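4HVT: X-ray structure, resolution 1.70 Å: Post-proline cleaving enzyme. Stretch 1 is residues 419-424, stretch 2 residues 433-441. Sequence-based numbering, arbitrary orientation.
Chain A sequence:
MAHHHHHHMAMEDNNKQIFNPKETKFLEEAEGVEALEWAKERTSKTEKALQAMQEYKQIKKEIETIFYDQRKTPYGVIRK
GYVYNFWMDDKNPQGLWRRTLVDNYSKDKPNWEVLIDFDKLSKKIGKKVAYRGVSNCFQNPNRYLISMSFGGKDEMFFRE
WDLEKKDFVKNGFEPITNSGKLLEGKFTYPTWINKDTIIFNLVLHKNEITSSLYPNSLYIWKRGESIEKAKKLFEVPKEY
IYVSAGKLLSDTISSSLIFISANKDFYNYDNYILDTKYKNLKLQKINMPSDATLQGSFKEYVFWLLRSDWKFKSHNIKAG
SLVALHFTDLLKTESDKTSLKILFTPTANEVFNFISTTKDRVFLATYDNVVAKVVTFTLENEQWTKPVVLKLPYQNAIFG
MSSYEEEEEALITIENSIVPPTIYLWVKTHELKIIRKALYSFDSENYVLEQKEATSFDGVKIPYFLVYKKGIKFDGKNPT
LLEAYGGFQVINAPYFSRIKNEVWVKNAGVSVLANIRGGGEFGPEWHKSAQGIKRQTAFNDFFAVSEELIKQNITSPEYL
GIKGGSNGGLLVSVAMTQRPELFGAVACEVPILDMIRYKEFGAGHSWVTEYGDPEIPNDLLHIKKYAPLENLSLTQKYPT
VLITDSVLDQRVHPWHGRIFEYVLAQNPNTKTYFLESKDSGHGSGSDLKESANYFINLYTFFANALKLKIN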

# COMPACT_ATOMS: atom_id res chain seq x y z
N VAL A 419 -16.66 13.19 -4.10
CA VAL A 419 -17.44 12.73 -5.25
C VAL A 419 -17.09 11.25 -5.50
O VAL A 419 -15.94 10.96 -5.75
CB VAL A 419 -17.18 13.59 -6.51
CG1 VAL A 419 -18.03 13.04 -7.65
CG2 VAL A 419 -17.49 15.07 -6.25
N PRO A 420 -18.08 10.33 -5.44
CA PRO A 420 -17.74 8.93 -5.59
C PRO A 420 -17.08 8.64 -6.95
O PRO A 420 -17.36 9.34 -7.94
CB PRO A 420 -19.08 8.19 -5.48
CG PRO A 420 -19.94 9.10 -4.69
CD PRO A 420 -19.49 10.49 -5.04
N PRO A 421 -16.24 7.60 -6.99
CA PRO A 421 -15.56 7.26 -8.22
C PRO A 421 -16.53 6.87 -9.31
O PRO A 421 -17.59 6.23 -9.04
CB PRO A 421 -14.68 6.07 -7.85
CG PRO A 421 -14.53 6.19 -6.35
CD PRO A 421 -15.84 6.75 -5.87
N THR A 422 -16.22 7.34 -10.52
CA THR A 422 -16.87 6.88 -11.74
C THR A 422 -15.89 5.98 -12.47
O THR A 422 -14.67 6.25 -12.50
CB THR A 422 -17.26 8.04 -12.65
OG1 THR A 422 -18.25 8.87 -12.02
CG2 THR A 422 -17.87 7.55 -14.00
N ILE A 423 -16.41 4.89 -13.04
CA ILE A 423 -15.55 3.97 -13.87
C ILE A 423 -15.85 4.26 -15.32
O ILE A 423 -17.04 4.33 -15.73
CB ILE A 423 -15.82 2.49 -13.61
CG1 ILE A 423 -15.81 2.19 -12.10
CG2 ILE A 423 -14.80 1.61 -14.37
CD1 ILE A 423 -16.04 0.72 -11.76
N TYR A 424 -14.79 4.47 -16.10
CA TYR A 424 -14.87 4.74 -17.50
C TYR A 424 -14.18 3.66 -18.31
O TYR A 424 -13.18 3.12 -17.85
CB TYR A 424 -14.24 6.07 -17.84
CG TYR A 424 -14.68 7.26 -17.06
CD1 TYR A 424 -14.21 7.50 -15.78
CD2 TYR A 424 -15.56 8.20 -17.63
CE1 TYR A 424 -14.60 8.63 -15.09
CE2 TYR A 424 -15.94 9.29 -16.94
CZ TYR A 424 -15.50 9.50 -15.66
OH TYR A 424 -15.91 10.65 -14.96
N LYS A 433 -15.49 6.62 -22.08
CA LYS A 433 -16.96 6.49 -22.04
C LYS A 433 -17.35 6.03 -20.66
O LYS A 433 -16.80 5.04 -20.14
CB LYS A 433 -17.44 5.48 -23.07
N ILE A 434 -18.33 6.68 -20.04
CA ILE A 434 -18.75 6.20 -18.73
C ILE A 434 -19.25 4.75 -18.84
O ILE A 434 -20.07 4.46 -19.73
CB ILE A 434 -19.91 7.05 -18.14
CG1 ILE A 434 -19.39 8.43 -17.76
CG2 ILE A 434 -20.51 6.33 -16.96
CD1 ILE A 434 -20.43 9.52 -17.70
N ILE A 435 -18.78 3.85 -17.96
CA ILE A 435 -19.33 2.49 -17.90
C ILE A 435 -20.09 2.16 -16.59
O ILE A 435 -21.12 1.45 -16.64
CB ILE A 435 -18.27 1.43 -18.27
CG1 ILE A 435 -18.91 0.05 -18.54
CG2 ILE A 435 -17.17 1.30 -17.22
CD1 ILE A 435 -17.98 -0.92 -19.28
N ARG A 436 -19.64 2.71 -15.47
CA ARG A 436 -20.36 2.54 -14.21
C ARG A 436 -20.27 3.78 -13.33
O ARG A 436 -19.21 4.36 -13.15
CB ARG A 436 -19.84 1.38 -13.35
CG ARG A 436 -19.91 -0.02 -13.93
CD ARG A 436 -19.58 -1.07 -12.88
NE ARG A 436 -20.64 -1.18 -11.85
CZ ARG A 436 -21.77 -1.86 -11.98
NH1 ARG A 436 -22.02 -2.55 -13.07
NH2 ARG A 436 -22.71 -1.84 -11.02
N LYS A 437 -21.42 4.15 -12.77
CA LYS A 437 -21.44 5.07 -11.64
C LYS A 437 -21.71 4.32 -10.34
O LYS A 437 -22.23 3.20 -10.35
CB LYS A 437 -22.47 6.15 -11.85
CG LYS A 437 -22.04 7.05 -13.01
CD LYS A 437 -22.56 8.44 -12.87
CE LYS A 437 -22.26 9.24 -14.11
NZ LYS A 437 -23.26 10.35 -14.29
N ALA A 438 -21.43 4.97 -9.22
CA ALA A 438 -21.77 4.39 -7.93
C ALA A 438 -23.26 4.10 -7.84
O ALA A 438 -24.08 4.92 -8.26
CB ALA A 438 -21.37 5.33 -6.79
N LEU A 439 -23.62 2.95 -7.30
CA LEU A 439 -25.02 2.62 -7.10
C LEU A 439 -25.51 3.09 -5.73
O LEU A 439 -26.70 3.17 -5.48
CB LEU A 439 -25.27 1.13 -7.19
CG LEU A 439 -24.92 0.47 -8.51
CD1 LEU A 439 -25.12 -1.04 -8.44
CD2 LEU A 439 -25.75 1.07 -9.61
N TYR A 440 -24.58 3.38 -4.84
CA TYR A 440 -24.91 3.94 -3.56
C TYR A 440 -25.04 5.44 -3.66
O TYR A 440 -24.58 6.05 -4.59
CB TYR A 440 -23.84 3.58 -2.53
CG TYR A 440 -22.46 4.05 -2.85
CD1 TYR A 440 -22.04 5.33 -2.52
CD2 TYR A 440 -21.53 3.20 -3.47
CE1 TYR A 440 -20.73 5.75 -2.81
CE2 TYR A 440 -20.26 3.63 -3.76
CZ TYR A 440 -19.86 4.90 -3.42
OH TYR A 440 -18.54 5.24 -3.73
N SER A 441 -25.71 6.02 -2.65
CA SER A 441 -26.06 7.44 -2.67
C SER A 441 -25.11 8.24 -1.77
O SER A 441 -24.83 7.83 -0.63
CB SER A 441 -27.50 7.59 -2.18
OG SER A 441 -27.75 8.92 -1.81
O HOH W 1 -20.05 7.50 -9.57

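The contact between these two stretches is a short antiparallel β-pairing distorted by a classic bulge, extended beyond its hydrogen-bonded part by one bridging water and a small apolar cluster of proline, alanine and tyrosine. It illustrates a general principle: a β-ladder can absorb an extra residue in one strand and keep its hydrogen bonding, here by letting a single carbonyl serve two amides.

Here that carbonyl belongs to Ile-423. Ile-423 O accepts from Ile-435 N at 2.9 Å and from Arg-436 N at 3.1 Å, and the N-H...O angles of 161° and 174° show that both donors are well aimed. In return, Ile-423 N donates to Arg-436 O at 2.9 Å, completing the hydrogen-bonded antiparallel pair of Ile-423 with Arg-436. One residue further along stretch 1, Tyr-424 pairs with Ile-434 rather than with Ile-435, so the register shifts by one and Ile-435 is the additional residue. Its phi/psi of -114/-35 departs from the extended values of its neighbours, and this local turn of the backbone brings two successive amides to the same acceptor.

The second bridge, Tyr-424 with Ile-434, is of the non-hydrogen-bonded kind. Tyr-424 CA and Ile-434 CA approach to 4.3 Å, against 5.0 Å between Ile-423 CA and Arg-436 CA, and Tyr-424 CA lies 3.3 Å from Lys-433 O in a CA-H...O contact, a common supplement to backbone pairing in antiparallel sheets.

The side chains follow this irregular frame. Those of Ile-423 and Arg-436 leave on the same face of the sheet, with Ile-423 CD1 4.1 Å from Arg-436 CD, before the end of the arginine leads away to hydrogen bonds elsewhere in the structure. At the bulge, Ile-423 CG2 packs against Ile-435 CG2 at 3.7 Å. The side chains of Tyr-424 and Ile-434 diverge at their bridge, yet Tyr-424 CE2 still meets Ile-434 CG1 at 3.6 Å. Thr-422 uses its methyl group in this contact, placing CG2 3.6 Å from Arg-436 O and 4.1 Å from Ile-434 CG2.

Past the bulge, direct backbone pairing gives way to water. Pro-421 O and Ala-438 N are 4.0 Å apart, too far for a hydrogen bond, and a water spans the gap: it donates to Pro-421 O at 2.8 Å and accepts from Ala-438 N at 2.9 Å. A weak hydrogen bond of 3.3 Å also links this water to Thr-422 OG1. As a proline, Pro-421 has no amide hydrogen to offer, so its carbonyl is its backbone's means of polar pairing.

The final element is apolar. Pro-420 and Ala-438 point their CA-to-CB bonds toward the opposing stretch, and Pro-420 CB meets Ala-438 CB at 3.9 Å. Tyr-440 starts out sideways, but its end comes nearer, bringing CE1 to 3.9 Å from Pro-420 CG and OH to 3.5 Å from Pro-420 CB. In all, 492 Å² is buried, summed over both sides.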